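Local coordinates for tonb-dependent siderophore receptor (Acinetobacter baumannii, PDB 5FP1), which probably takes up iron across the outer membrane by binding iron-chelating siderophores, possibly including ferric enterobactin, at residues 98-107 / 289-297; 322-333 / 354-365. All coordinates share one frame; numbering follows the deposited sequence.

In the fold
Interaction 1 joins the plug to the inner wall of the beta barrel, and interaction 2 is part of that wall. Along the chain they come in series, 98-107 with 289-297 first and 322-333 with 354-365 after it, with about 9 Å between their centres, on the same side of the chain's centre. Strands 284-304, 315-341 and 346-368 are successive neighbours in the barrel, so segment 322-333 pairs with both 289-297 and 354-365. T105 of the plug also packs on Q358, and K294 forms a salt bridge with E328 on the outer surface. One detergent molecule touches both contacts there, marking the membrane-facing side opposite the plug.

Interaction 1 of 2, residues 98-107 / 289-297; sequences IDGIRNSTSQ and TAMYAKSKN. With C8E ((hydroxyethyloxy)tri(ethyloxy)octane), chain J.
Segment 98-107 of the plug runs along the inner face of segment 289-297 of strand 284-304, I101 facing M291 (CA to CA 7.9 Å), N103 facing A293 and T105 facing S295 (CA to CA 6.8 Å). This is the plug-in-barrel arrangement of TonB-dependent receptors, made here by side-chain packing and by waters that also reach backbone carbonyls. A type I' turn from I98 to I101 reverses the plug chain, bringing I101 and the CG2 methyl of I98 to the wall. M291 reaches both: with CG anti to the backbone N (chi1 160°) and the chain extended beyond it, the thioether leaves the strand for the plug. Its SD lies 3.4 Å from CG2 of I101, the two side chains running antiparallel alongside each other, while its CE meets I98 CG2 at 3.5 Å. N103 crosses the methionine at about a right angle, its OD1 touching both M291 CE and A293 CB. At the turn end, I101 CD1 also packs on the methyl CG2 of T289.

Farther along, the contact becomes polar. T105 OG1 comes within 2.9 Å of S295 OG. The serine hydroxyl is hydrogen-bonded to N269 of the adjoining strand 264-279. N297, whose OD1 is held by Q265 of that same strand, turns ND2 toward S106. On the other side of the barrel strand, Y292 and K294 touch a detergent molecule. Three waters fill in around S106: one bridges its OG to N297 ND2, a second links its O to K296 O, and the third donates to S106 O and to S295 OG, at 2.7 Å each.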
loop_
_atom_site.group_PDB
_atom_site.type_symbol
_atom_site.label_atom_id
_atom_site.label_comp_id
_atom_site.label_asym_id
_atom_site.label_seq_id
_atom_site.Cartn_x
_atom_site.Cartn_y
_atom_site.Cartn_z
ATOM N N ILE A 98 3.352 4.929 8.645
ATOM C CA ILE A 98 3.012 6.343 8.677
ATOM C C ILE A 98 4.105 7.041 9.495
ATOM O O ILE A 98 4.297 6.750 10.680
ATOM C CB ILE A 98 1.605 6.576 9.269
ATOM C CG1 ILE A 98 1.315 8.076 9.396
ATOM C CG2 ILE A 98 1.457 5.947 10.635
ATOM C CD1 ILE A 98 0.712 8.655 8.140
ATOM N N ASP A 99 4.857 7.918 8.834
ATOM C CA ASP A 99 6.042 8.547 9.443
ATOM C C ASP A 99 6.888 7.544 10.196
ATOM O O ASP A 99 7.313 7.777 11.340
ATOM C CB ASP A 99 5.619 9.728 10.338
ATOM C CG ASP A 99 4.865 10.766 9.556
ATOM O OD1 ASP A 99 5.472 11.347 8.633
ATOM O OD2 ASP A 99 3.641 10.943 9.780
ATOM N N GLY A 100 7.156 6.413 9.561
ATOM C CA GLY A 100 8.101 5.443 10.139
ATOM C C GLY A 100 7.568 4.529 11.204
ATOM O O GLY A 100 8.307 3.711 11.752
ATOM N N ILE A 101 6.275 4.617 11.485
ATOM C CA ILE A 101 5.646 3.718 12.452
ATOM C C ILE A 101 4.622 2.856 11.734
ATOM O O ILE A 101 3.825 3.373 10.944
ATOM C CB ILE A 101 4.986 4.539 13.572
ATOM C CG1 ILE A 101 6.107 5.232 14.365
ATOM C CG2 ILE A 101 4.114 3.651 14.463
ATOM C CD1 ILE A 101 5.672 5.895 15.654
ATOM N N ARG A 102 4.687 1.546 11.963
ATOM C CA ARG A 102 3.797 0.605 11.282
ATOM C C ARG A 102 2.336 0.892 11.645
ATOM O O ARG A 102 2.007 1.068 12.811
ATOM C CB ARG A 102 4.127 -0.840 11.658
ATOM C CG ARG A 102 3.547 -1.839 10.667
ATOM C CD ARG A 102 3.542 -3.262 11.194
ATOM N NE ARG A 102 4.894 -3.654 11.613
ATOM C CZ ARG A 102 5.751 -4.402 10.919
ATOM N NH1 ARG A 102 5.429 -4.905 9.726
ATOM N NH2 ARG A 102 6.950 -4.686 11.451
ATOM N N ASN A 103 1.478 0.938 10.637
ATOM C CA ASN A 103 0.058 1.135 10.853
ATOM C C ASN A 103 -0.650 0.326 9.788
ATOM O O ASN A 103 -1.225 0.887 8.837
ATOM C CB ASN A 103 -0.272 2.626 10.724
ATOM C CG ASN A 103 -1.670 2.957 11.207
ATOM O OD1 ASN A 103 -2.055 2.601 12.313
ATOM N ND2 ASN A 103 -2.431 3.638 10.377
ATOM N N SER A 104 -0.552 -0.992 9.915
ATOM C CA SER A 104 -0.959 -1.909 8.847
ATOM C C SER A 104 -2.249 -2.656 9.118
ATOM O O SER A 104 -2.373 -3.812 8.749
ATOM C CB SER A 104 0.156 -2.929 8.556
ATOM O OG SER A 104 1.183 -2.298 7.820
ATOM N N THR A 105 -3.228 -1.984 9.703
ATOM C CA THR A 105 -4.584 -2.466 9.666
ATOM C C THR A 105 -5.160 -2.164 8.303
ATOM O O THR A 105 -4.751 -1.191 7.635
ATOM C CB THR A 105 -5.421 -1.785 10.781
ATOM O OG1 THR A 105 -5.174 -0.377 10.761
ATOM C CG2 THR A 105 -4.983 -2.331 12.156
ATOM N N SER A 106 -6.154 -2.931 7.894
ATOM C CA SER A 106 -6.701 -2.699 6.566
ATOM C C SER A 106 -7.436 -1.355 6.480
ATOM O O SER A 106 -8.351 -1.056 7.269
ATOM C CB SER A 106 -7.619 -3.812 6.147
ATOM O OG SER A 106 -8.018 -3.639 4.794
ATOM N N GLN A 107 -7.028 -0.583 5.489
ATOM C CA GLN A 107 -7.563 0.756 5.244
ATOM C C GLN A 107 -7.416 1.082 3.767
ATOM O O GLN A 107 -6.533 0.543 3.075
ATOM C CB GLN A 107 -6.737 1.810 6.003
ATOM C CG GLN A 107 -6.583 1.582 7.483
ATOM C CD GLN A 107 -5.462 2.408 8.108
ATOM O OE1 GLN A 107 -4.653 1.911 8.930
ATOM N NE2 GLN A 107 -5.452 3.667 7.792
ATOM N N THR A 289 9.133 8.868 20.041
ATOM C CA THR A 289 7.858 9.014 19.364
ATOM C C THR A 289 6.890 7.985 19.954
ATOM O O THR A 289 7.168 6.789 19.997
ATOM C CB THR A 289 8.002 8.835 17.849
ATOM O OG1 THR A 289 9.072 9.642 17.345
ATOM C CG2 THR A 289 6.693 9.203 17.112
ATOM N N ALA A 290 5.766 8.471 20.454
ATOM C CA ALA A 290 4.708 7.608 20.964
ATOM C C ALA A 290 3.501 7.781 20.033
ATOM O O ALA A 290 3.130 8.922 19.727
ATOM C CB ALA A 290 4.365 8.002 22.405
ATOM N N MET A 291 2.927 6.672 19.555
ATOM C CA MET A 291 1.782 6.705 18.604
ATOM C C MET A 291 0.688 5.772 19.084
ATOM O O MET A 291 0.941 4.645 19.470
ATOM C CB MET A 291 2.168 6.346 17.160
ATOM C CG MET A 291 0.964 5.892 16.251
ATOM S SD MET A 291 1.542 5.944 14.540
ATOM C CE MET A 291 0.355 4.865 13.794
ATOM N N TYR A 292 -0.530 6.284 19.071
ATOM C CA TYR A 292 -1.697 5.562 19.506
ATOM C C TYR A 292 -2.616 5.507 18.279
ATOM O O TYR A 292 -2.914 6.539 17.687
ATOM C CB TYR A 292 -2.389 6.334 20.644
ATOM C CG TYR A 292 -1.517 6.592 21.885
ATOM C CD1 TYR A 292 -0.609 7.664 21.933
ATOM C CD2 TYR A 292 -1.615 5.771 23.011
ATOM C CE1 TYR A 292 0.178 7.889 23.047
ATOM C CE2 TYR A 292 -0.828 5.991 24.131
ATOM C CZ TYR A 292 0.057 7.053 24.137
ATOM O OH TYR A 292 0.826 7.266 25.245
ATOM N N ALA A 293 -3.043 4.321 17.868
ATOM C CA ALA A 293 -3.887 4.222 16.675
ATOM C C ALA A 293 -5.129 3.411 16.960
ATOM O O ALA A 293 -5.077 2.395 17.641
ATOM C CB ALA A 293 -3.128 3.615 15.504
ATOM N N LYS A 294 -6.249 3.860 16.418
ATOM C CA LYS A 294 -7.491 3.109 16.515
ATOM C C LYS A 294 -7.995 2.949 15.087
ATOM O O LYS A 294 -8.019 3.916 14.320
ATOM C CB LYS A 294 -8.516 3.857 17.373
ATOM C CG LYS A 294 -9.902 3.223 17.327
ATOM C CD LYS A 294 -10.441 2.938 18.704
ATOM C CE LYS A 294 -11.764 2.206 18.660
ATOM N NZ LYS A 294 -11.708 1.086 19.630
ATOM N N SER A 295 -8.346 1.730 14.704
ATOM C CA SER A 295 -8.720 1.471 13.321
ATOM C C SER A 295 -9.903 0.511 13.279
ATOM O O SER A 295 -9.826 -0.605 13.819
ATOM C CB SER A 295 -7.525 0.873 12.555
ATOM O OG SER A 295 -7.828 0.721 11.169
ATOM N N LYS A 296 -10.989 0.957 12.649
ATOM C CA LYS A 296 -12.193 0.149 12.484
ATOM C C LYS A 296 -12.520 -0.069 11.025
ATOM O O LYS A 296 -12.304 0.803 10.198
ATOM C CB LYS A 296 -13.384 0.829 13.180
ATOM C CG LYS A 296 -13.103 1.079 14.652
ATOM C CD LYS A 296 -14.240 1.795 15.382
ATOM C CE LYS A 296 -15.457 0.905 15.479
ATOM N NZ LYS A 296 -16.280 1.239 16.678
ATOM N N ASN A 297 -13.055 -1.246 10.720
ATOM C CA ASN A 297 -13.452 -1.599 9.382
ATOM C C ASN A 297 -14.699 -2.451 9.501
ATOM O O ASN A 297 -14.748 -3.398 10.305
ATOM C CB ASN A 297 -12.287 -2.365 8.709
ATOM C CG ASN A 297 -12.413 -2.496 7.200
ATOM O OD1 ASN A 297 -13.202 -1.806 6.514
ATOM N ND2 ASN A 297 -11.569 -3.385 6.648
HETATM C C1 C8E J . -3.627 -2.642 23.486
HETATM C C2 C8E J . -2.850 -1.550 22.787
HETATM C C3 C8E J . -3.507 -0.184 22.985
HETATM C C4 C8E J . -2.950 0.530 24.213
HETATM C C5 C8E J . -3.650 1.858 24.482
HETATM C C6 C8E J . -3.565 2.769 23.268
HETATM C C7 C8E J . -4.731 2.548 22.304
HETATM C C8 C8E J . -4.945 3.766 21.417
HETATM O O9 C8E J . -6.343 4.051 21.371
HETATM C C10 C8E J . -6.721 5.003 20.364
HETATM C C11 C8E J . -5.768 6.195 20.278
HETATM O O12 C8E J . -6.332 7.246 19.477
HETATM O O HOH W 1 -10.029 1.013 8.237
HETATM O O HOH W 2 -10.598 -2.850 3.968
HETATM O O HOH W 3 -8.923 -1.407 9.922
#

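Interaction 2 of 2, residues 322-333 / 354-365. With C8E ((hydroxyethyloxy)tri(ethyloxy)octane), chain D; C8E ((hydroxyethyloxy)tri(ethyloxy)octane), chain J; C8E ((hydroxyethyloxy)tri(ethyloxy)octane), chain G.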
loop_
_atom_site.group_PDB
_atom_site.type_symbol
_atom_site.label_atom_id
_atom_site.label_comp_id
_atom_site.label_asym_id
_atom_site.label_seq_id
_atom_site.Cartn_x
_atom_site.Cartn_y
_atom_site.Cartn_z
ATOM N N SER A 322 -17.469 -10.413 4.090
ATOM C CA SER A 322 -17.667 -9.460 5.156
ATOM C C SER A 322 -16.589 -9.581 6.214
ATOM O O SER A 322 -15.901 -10.614 6.321
ATOM C CB SER A 322 -19.027 -9.645 5.824
ATOM O OG SER A 322 -19.024 -10.766 6.688
ATOM N N ALA A 323 -16.449 -8.505 6.979
ATOM C CA ALA A 323 -15.680 -8.502 8.225
ATOM C C ALA A 323 -16.068 -7.289 9.064
ATOM O O ALA A 323 -16.531 -6.278 8.541
ATOM C CB ALA A 323 -14.184 -8.471 7.945
ATOM N N ILE A 324 -15.837 -7.397 10.365
ATOM C CA ILE A 324 -15.990 -6.297 11.293
ATOM C C ILE A 324 -14.770 -6.342 12.183
ATOM O O ILE A 324 -14.569 -7.322 12.912
ATOM C CB ILE A 324 -17.227 -6.462 12.205
ATOM C CG1 ILE A 324 -18.493 -6.791 11.403
ATOM C CG2 ILE A 324 -17.415 -5.198 13.058
ATOM C CD1 ILE A 324 -19.633 -7.339 12.267
ATOM N N THR A 325 -13.912 -5.338 12.086
ATOM C CA THR A 325 -12.697 -5.329 12.872
ATOM C C THR A 325 -12.596 -4.053 13.690
ATOM O O THR A 325 -12.995 -2.959 13.235
ATOM C CB THR A 325 -11.414 -5.495 12.029
ATOM O OG1 THR A 325 -11.282 -4.431 11.054
ATOM C CG2 THR A 325 -11.421 -6.856 11.328
ATOM N N ASP A 326 -11.950 -4.193 14.838
ATOM C CA ASP A 326 -11.701 -3.049 15.722
ATOM C C ASP A 326 -10.346 -3.257 16.356
ATOM O O ASP A 326 -10.140 -4.202 17.122
ATOM C CB ASP A 326 -12.787 -2.952 16.786
ATOM C CG ASP A 326 -12.661 -1.694 17.655
ATOM O OD1 ASP A 326 -11.574 -1.126 17.772
ATOM O OD2 ASP A 326 -13.663 -1.299 18.255
ATOM N N SER A 327 -9.409 -2.408 15.980
ATOM C CA SER A 327 -8.036 -2.553 16.401
ATOM C C SER A 327 -7.523 -1.315 17.138
ATOM O O SER A 327 -7.804 -0.190 16.741
ATOM C CB SER A 327 -7.159 -2.816 15.184
ATOM O OG SER A 327 -5.781 -2.804 15.542
ATOM N N GLU A 328 -6.708 -1.539 18.162
ATOM C CA GLU A 328 -5.974 -0.469 18.844
ATOM C C GLU A 328 -4.510 -0.830 18.934
ATOM O O GLU A 328 -4.161 -1.973 19.273
ATOM C CB GLU A 328 -6.537 -0.241 20.271
ATOM C CG GLU A 328 -7.988 0.178 20.207
ATOM C CD GLU A 328 -8.587 0.595 21.561
ATOM O OE1 GLU A 328 -7.896 0.532 22.604
ATOM O OE2 GLU A 328 -9.771 0.980 21.558
ATOM N N THR A 329 -3.658 0.137 18.637
ATOM C CA THR A 329 -2.214 -0.115 18.646
ATOM C C THR A 329 -1.491 1.002 19.389
ATOM O O THR A 329 -1.816 2.170 19.226
ATOM C CB THR A 329 -1.642 -0.165 17.203
ATOM O OG1 THR A 329 -2.419 -1.074 16.399
ATOM C CG2 THR A 329 -0.195 -0.594 17.231
ATOM N N PHE A 330 -0.514 0.635 20.201
ATOM C CA PHE A 330 0.411 1.602 20.790
ATOM C C PHE A 330 1.816 1.252 20.350
ATOM O O PHE A 330 2.226 0.088 20.439
ATOM C CB PHE A 330 0.379 1.553 22.325
ATOM C CG PHE A 330 1.474 2.393 22.972
ATOM C CD1 PHE A 330 1.435 3.770 22.908
ATOM C CD2 PHE A 330 2.546 1.789 23.590
ATOM C CE1 PHE A 330 2.446 4.545 23.470
ATOM C CE2 PHE A 330 3.560 2.551 24.147
ATOM C CZ PHE A 330 3.518 3.927 24.063
ATOM N N THR A 331 2.550 2.262 19.897
ATOM C CA THR A 331 3.949 2.081 19.518
ATOM C C THR A 331 4.788 3.178 20.167
ATOM O O THR A 331 4.379 4.340 20.197
ATOM C CB THR A 331 4.100 2.152 17.979
ATOM O OG1 THR A 331 3.221 1.197 17.367
ATOM C CG2 THR A 331 5.542 1.850 17.549
ATOM N N ASP A 332 5.960 2.811 20.668
ATOM C CA ASP A 332 6.941 3.806 21.099
ATOM C C ASP A 332 8.281 3.484 20.440
ATOM O O ASP A 332 8.746 2.346 20.517
ATOM C CB ASP A 332 7.086 3.808 22.606
ATOM C CG ASP A 332 7.862 5.016 23.100
ATOM O OD1 ASP A 332 9.096 5.083 22.849
ATOM O OD2 ASP A 332 7.220 5.932 23.652
ATOM N N GLN A 333 8.874 4.479 19.794
ATOM C CA GLN A 333 10.227 4.364 19.212
ATOM C C GLN A 333 11.143 5.389 19.876
ATOM O O GLN A 333 10.830 6.582 19.910
ATOM C CB GLN A 333 10.225 4.703 17.726
ATOM C CG GLN A 333 9.409 3.791 16.864
ATOM C CD GLN A 333 9.439 4.212 15.403
ATOM O OE1 GLN A 333 9.609 5.388 15.092
ATOM N NE2 GLN A 333 9.240 3.251 14.505
ATOM N N GLU A 354 12.361 -0.153 20.008
ATOM C CA GLU A 354 10.948 0.027 19.731
ATOM C C GLU A 354 10.123 -0.975 20.506
ATOM O O GLU A 354 10.561 -2.113 20.743
ATOM C CB GLU A 354 10.702 -0.087 18.224
ATOM C CG GLU A 354 9.237 0.121 17.867
ATOM C CD GLU A 354 8.961 0.165 16.365
ATOM O OE1 GLU A 354 9.802 0.678 15.594
ATOM O OE2 GLU A 354 7.877 -0.287 15.973
ATOM N N TYR A 355 8.932 -0.550 20.920
ATOM C CA TYR A 355 7.962 -1.431 21.530
ATOM C C TYR A 355 6.615 -1.187 20.847
ATOM O O TYR A 355 6.250 -0.063 20.611
ATOM C CB TYR A 355 7.819 -1.124 23.011
ATOM C CG TYR A 355 6.664 -1.860 23.639
ATOM C CD1 TYR A 355 6.772 -3.190 23.975
ATOM C CD2 TYR A 355 5.435 -1.237 23.830
ATOM C CE1 TYR A 355 5.712 -3.885 24.517
ATOM C CE2 TYR A 355 4.366 -1.930 24.371
ATOM C CZ TYR A 355 4.515 -3.244 24.718
ATOM O OH TYR A 355 3.459 -3.945 25.254
ATOM N N SER A 356 5.861 -2.234 20.569
ATOM C CA SER A 356 4.464 -2.029 20.161
ATOM C C SER A 356 3.568 -3.120 20.634
ATOM O O SER A 356 3.983 -4.266 20.806
ATOM C CB SER A 356 4.308 -1.911 18.640
ATOM O OG SER A 356 4.751 -3.078 18.023
ATOM N N LYS A 357 2.307 -2.770 20.821
ATOM C CA LYS A 357 1.323 -3.757 21.177
ATOM C C LYS A 357 0.013 -3.423 20.491
ATOM O O LYS A 357 -0.457 -2.284 20.533
ATOM C CB LYS A 357 1.129 -3.841 22.690
ATOM C CG LYS A 357 0.216 -4.987 23.079
ATOM C CD LYS A 357 -0.027 -5.031 24.586
ATOM C CE LYS A 357 -0.762 -6.296 24.970
ATOM N NZ LYS A 357 -0.704 -6.484 26.449
ATOM N N GLN A 358 -0.549 -4.428 19.849
ATOM C CA GLN A 358 -1.772 -4.259 19.078
ATOM C C GLN A 358 -2.786 -5.284 19.533
ATOM O O GLN A 358 -2.459 -6.453 19.686
ATOM C CB GLN A 358 -1.493 -4.465 17.598
ATOM C CG GLN A 358 -2.697 -4.194 16.730
ATOM C CD GLN A 358 -2.439 -4.408 15.233
ATOM O OE1 GLN A 358 -1.322 -4.747 14.778
ATOM N NE2 GLN A 358 -3.492 -4.239 14.466
ATOM N N LYS A 359 -4.032 -4.848 19.689
ATOM C CA LYS A 359 -5.133 -5.740 20.024
ATOM C C LYS A 359 -6.288 -5.504 19.067
ATOM O O LYS A 359 -6.705 -4.362 18.826
ATOM C CB LYS A 359 -5.628 -5.527 21.462
ATOM C CG LYS A 359 -4.559 -5.790 22.517
ATOM C CD LYS A 359 -5.119 -5.929 23.939
ATOM C CE LYS A 359 -5.827 -7.270 24.174
ATOM N NZ LYS A 359 -4.914 -8.406 24.549
ATOM N N THR A 360 -6.819 -6.598 18.550
ATOM C CA THR A 360 -7.860 -6.562 17.493
ATOM C C THR A 360 -8.963 -7.519 17.846
ATOM O O THR A 360 -8.685 -8.668 18.214
ATOM C CB THR A 360 -7.276 -6.990 16.111
ATOM O OG1 THR A 360 -6.256 -6.067 15.730
ATOM C CG2 THR A 360 -8.351 -6.991 14.997
ATOM N N ASP A 361 -10.207 -7.040 17.748
ATOM C CA ASP A 361 -11.391 -7.884 17.743
ATOM C C ASP A 361 -11.876 -8.069 16.306
ATOM O O ASP A 361 -11.925 -7.108 15.537
ATOM C CB ASP A 361 -12.521 -7.227 18.553
ATOM C CG ASP A 361 -12.265 -7.257 20.067
ATOM O OD1 ASP A 361 -11.534 -8.137 20.531
ATOM O OD2 ASP A 361 -12.841 -6.426 20.793
ATOM N N LYS A 362 -12.249 -9.289 15.939
ATOM C CA LYS A 362 -12.748 -9.544 14.591
ATOM C C LYS A 362 -14.018 -10.360 14.603
ATOM O O LYS A 362 -14.112 -11.399 15.291
ATOM C CB LYS A 362 -11.686 -10.269 13.739
ATOM C CG LYS A 362 -12.063 -10.442 12.260
ATOM C CD LYS A 362 -12.798 -11.736 11.931
ATOM C CE LYS A 362 -13.183 -11.821 10.454
ATOM N NZ LYS A 362 -13.965 -13.027 10.073
ATOM N N GLY A 363 -14.973 -9.921 13.779
ATOM C CA GLY A 363 -16.201 -10.672 13.524
ATOM C C GLY A 363 -16.564 -10.565 12.050
ATOM O O GLY A 363 -15.776 -10.047 11.205
ATOM N N GLY A 364 -17.776 -10.987 11.741
ATOM C CA GLY A 364 -18.297 -10.881 10.387
ATOM C C GLY A 364 -19.790 -11.000 10.469
ATOM O O GLY A 364 -20.365 -10.994 11.585
ATOM N N TYR A 365 -20.432 -11.141 9.319
ATOM C CA TYR A 365 -21.899 -11.162 9.269
ATOM C C TYR A 365 -22.433 -12.521 8.912
ATOM O O TYR A 365 -21.899 -13.204 8.013
ATOM C CB TYR A 365 -22.460 -10.094 8.317
ATOM C CG TYR A 365 -22.277 -8.689 8.848
ATOM C CD1 TYR A 365 -23.144 -8.156 9.799
ATOM C CD2 TYR A 365 -21.216 -7.902 8.425
ATOM C CE1 TYR A 365 -22.963 -6.881 10.300
ATOM C CE2 TYR A 365 -21.038 -6.632 8.912
ATOM C CZ TYR A 365 -21.901 -6.125 9.861
ATOM O OH TYR A 365 -21.663 -4.860 10.346
HETATM C C1 C8E D . -15.357 -5.451 16.433
HETATM C C2 C8E D . -15.627 -6.895 16.064
HETATM C C3 C8E D . -16.937 -7.324 16.713
HETATM C C4 C8E D . -17.840 -8.037 15.728
HETATM C C5 C8E D . -18.800 -8.993 16.418
HETATM C C6 C8E D . -19.669 -8.317 17.463
HETATM C C7 C8E D . -20.616 -9.345 18.056
HETATM C C8 C8E D . -22.029 -8.807 18.214
HETATM O O9 C8E D . -22.837 -9.852 18.762
HETATM C C1 C8E J . -3.627 -2.642 23.486
HETATM C C2 C8E J . -2.850 -1.550 22.787
HETATM C C3 C8E J . -3.507 -0.184 22.985
HETATM C C4 C8E J . -2.950 0.530 24.213
HETATM C C5 C8E J . -3.650 1.858 24.482
HETATM C C6 C8E J . -3.565 2.769 23.268
HETATM C C7 C8E J . -4.731 2.548 22.304
HETATM C C8 C8E J . -4.945 3.766 21.417
HETATM O O9 C8E J . -6.343 4.051 21.371
HETATM C C10 C8E J . -6.721 5.003 20.364
HETATM C C11 C8E J . -5.768 6.195 20.278
HETATM O O12 C8E J . -6.332 7.246 19.477
HETATM C C1 C8E G . -14.598 -10.716 18.813
HETATM C C2 C8E G . -14.052 -11.101 20.185
HETATM C C3 C8E G . -13.844 -12.603 20.287
HETATM C C4 C8E G . -13.360 -13.063 21.655
HETATM C C5 C8E G . -12.357 -14.212 21.551
HETATM C C6 C8E G . -12.404 -15.122 22.787
HETATM C C7 C8E G . -11.612 -14.595 23.979
HETATM C C8 C8E G . -11.543 -15.661 25.075
HETATM O O9 C8E G . -10.205 -15.816 25.549
HETATM O O HOH W 4 -19.965 -13.427 6.215
HETATM O O HOH W 5 -15.535 -12.730 7.867
HETATM O O HOH W 6 -9.193 -3.955 20.214
#
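Strands 322-333 and 354-365 belong to a long antiparallel hairpin of the transmembrane beta barrel, their axes 4.3 Å apart at closest approach and 155° between their directions. Hydrogen-bonded pairs run from I324 with G363 to D332 with Y355, each with two backbone bonds, alternating with non-hydrogen-bonded pairs, whose CA-H groups approach carbonyl oxygens of the opposing strand. At the I324 end the pairing is uneven: I324 N meets G363 O from above the carbonyl plane.

On the face toward the plug the side chains are largely polar. Q358, its CG trans to the main-chain nitrogen (chi1 -175°) and its chain extended, crosses T329 and gives its NE2 to S327 OG at 2.9 Å, the acceptor lying in the amide plane. Q333 and E354 run alongside each other in the same direction; Q333 NE2 reaches E354 OE1 at 2.8 Å from above the carboxylate plane, and also bonds G100 O of the plug. At the other end of this row, T325 CG2 packs against K362 CG, while the lysine's NZ forms a salt bridge with D411.

The outward face carries F330 and Y355, which cross at about a right angle, their CD2 atoms 4.2 Å apart at the ring edges. D326 and E328 both form salt bridges with K294 of the preceding strand. Detergent chains lie along this surface, one with C4 3.8 Å from G363 CA. At the end of the pairing, I324 lays CD1 over one face of the Y365 ring, a CH-pi contact 3.8 Å from the centroid, while S322 CB sits at the ring's edge and S322 OG accepts from Y365 N at 3.0 Å. Long antiparallel strands in meander order, with alternate side chains facing the plug and the membrane side, are typical of the TonB-dependent receptor barrel.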